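Local coordinates for d-3-phosphoglycerate dehydrogenase oxidoreductase protein (Ralstonia solanacearum, PDB 3GG9) that probably oxidises D-3-phosphoglycerate with NAD as cofactor, as a member of the D-isomer specific 2-hydroxyacid dehydrogenase family, at the interface of chains A and B. Numbering follows the deposited sequence. Chains: chain A/B, d-3-phosphoglycerate dehydrogenase oxidoreductase protein.

The interface of chains A and B. Residues chain A 157-159, 182; chain B 109, 113, 178, 307.
A:Phe182 and B:Tyr178 lie face to face in the apolar centre of this patch: their ring planes differ by 9° and their centroids are 3.9 Å apart. The overlap is slightly shifted, because A:Phe182 CE1 sits over the middle of the tyrosine ring whereas B:Tyr178 CE2 projects nearer the rim of the phenylalanine. Beside the stack, the methylene CG of B:Glu113 lies against the CD1–CE1 side of A:Phe182. A second apolar cluster forms where A:Val157 CG2 meets B:Val109 CG1 at 3.6 Å; B:Val109 CG1 also touches A:Lys159 CB, and the extended lysine chain runs on past B:Val109. A:Val157 sets CG1 between the backbone N and the carbonyl carbon (chi1 62°) and CG2 anti to the backbone N, which sends the two methyls to different partners: CG2 to B:Val109 and the B:Glu113 carboxylate, CG1 towards the carboxylate of B:Glu307, a poorly ordered residue, so this last contact is less certain.

Between the two clusters, the carboxylate of B:Glu113 grips consecutive backbone amides of the A:Val157–A:Lys159 loop. A:Leu158 N donates to B:Glu113 OE1 at 2.7 Å, nearly straight with 174° at the hydrogen, and A:Lys159 N donates to B:Glu113 OE2 at 3.1 Å, more bent. Both oxygens use their syn lone pairs, so the fork fixes the rotation of the carboxylate as well as its position. The extended chain of B:Glu113 carries this group from helix 109-123 to the loop.

Water 1 lies near the hydroxyl of B:Tyr178 (OH, 2.8 Å) and the backbone carbonyl oxygen of A:Phe182 (O, 3.0 Å), bridging the two. Farther out, waters 2 and 3 join A:Lys159 O to OE1 and OE2 of B:Glu307, whose disorder makes this rim less certain. The patch and its two-fold twin join the chains by ring stacking and loop capture, probably helping to hold together the two-fold dimer of the deposited assembly, which may also be the form in solution.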
# COMPACT_ATOMS: atom_id res chain seq x y z
N VAL A 157 -0.10 4.41 12.34
CA VAL A 157 0.69 5.46 11.69
C VAL A 157 2.15 5.01 11.74
O VAL A 157 2.56 4.31 12.67
CB VAL A 157 0.47 6.83 12.40
CG1 VAL A 157 0.91 6.76 13.80
CG2 VAL A 157 1.17 7.96 11.72
N LEU A 158 2.93 5.37 10.71
CA LEU A 158 4.35 5.06 10.68
C LEU A 158 5.17 6.11 11.42
O LEU A 158 6.10 5.76 12.14
CB LEU A 158 4.85 4.91 9.25
CG LEU A 158 4.21 3.79 8.42
CD1 LEU A 158 4.75 3.85 6.99
CD2 LEU A 158 4.52 2.45 9.01
N LYS A 159 4.82 7.38 11.22
CA LYS A 159 5.55 8.49 11.86
C LYS A 159 5.84 8.22 13.34
O LYS A 159 4.93 7.94 14.09
CB LYS A 159 4.80 9.82 11.74
CG LYS A 159 5.59 11.01 12.33
CD LYS A 159 4.84 12.34 12.23
CE LYS A 159 5.79 13.48 12.54
NZ LYS A 159 5.12 14.80 12.60
N PHE A 182 9.30 9.02 6.08
CA PHE A 182 8.05 8.95 6.82
C PHE A 182 8.15 9.36 8.30
O PHE A 182 7.15 9.34 9.01
CB PHE A 182 7.36 7.57 6.65
CG PHE A 182 6.52 7.49 5.39
CD1 PHE A 182 5.14 7.64 5.46
CD2 PHE A 182 7.11 7.34 4.14
CE1 PHE A 182 4.36 7.63 4.31
CE2 PHE A 182 6.31 7.34 2.97
CZ PHE A 182 4.93 7.48 3.07
N VAL B 109 -1.43 13.75 9.62
CA VAL B 109 -0.49 12.64 9.42
C VAL B 109 -1.18 11.36 8.94
O VAL B 109 -0.82 10.81 7.90
CB VAL B 109 0.41 12.37 10.67
CG1 VAL B 109 1.46 11.30 10.36
CG2 VAL B 109 1.15 13.68 11.08
N GLU B 113 -0.73 9.55 5.31
CA GLU B 113 -0.11 8.24 5.17
C GLU B 113 -1.07 7.28 4.46
O GLU B 113 -0.64 6.51 3.61
CB GLU B 113 0.34 7.69 6.50
CG GLU B 113 1.52 8.48 7.12
CD GLU B 113 2.12 7.81 8.33
OE1 GLU B 113 1.66 6.71 8.72
OE2 GLU B 113 3.07 8.37 8.91
N TYR B 178 6.29 12.88 0.39
CA TYR B 178 6.44 11.45 0.08
C TYR B 178 6.79 11.27 -1.40
O TYR B 178 7.66 10.46 -1.75
CB TYR B 178 5.16 10.66 0.39
CG TYR B 178 4.65 10.78 1.79
CD1 TYR B 178 3.27 10.73 2.05
CD2 TYR B 178 5.53 10.96 2.87
CE1 TYR B 178 2.78 10.86 3.33
CE2 TYR B 178 5.05 11.08 4.17
CZ TYR B 178 3.67 11.04 4.39
OH TYR B 178 3.17 11.16 5.66
N GLU B 307 -3.19 6.36 16.79
CA GLU B 307 -2.75 7.63 17.34
C GLU B 307 -3.73 8.76 17.06
O GLU B 307 -3.94 9.65 17.92
CB GLU B 307 -1.35 8.01 16.83
CG GLU B 307 -0.33 6.93 17.20
CD GLU B 307 1.13 7.36 17.07
OE1 GLU B 307 1.41 8.58 16.94
OE2 GLU B 307 1.99 6.45 17.08
O HOH W 1 4.44 10.18 7.98
O HOH W 2 2.87 9.91 15.11
O HOH W 3 4.48 6.73 16.53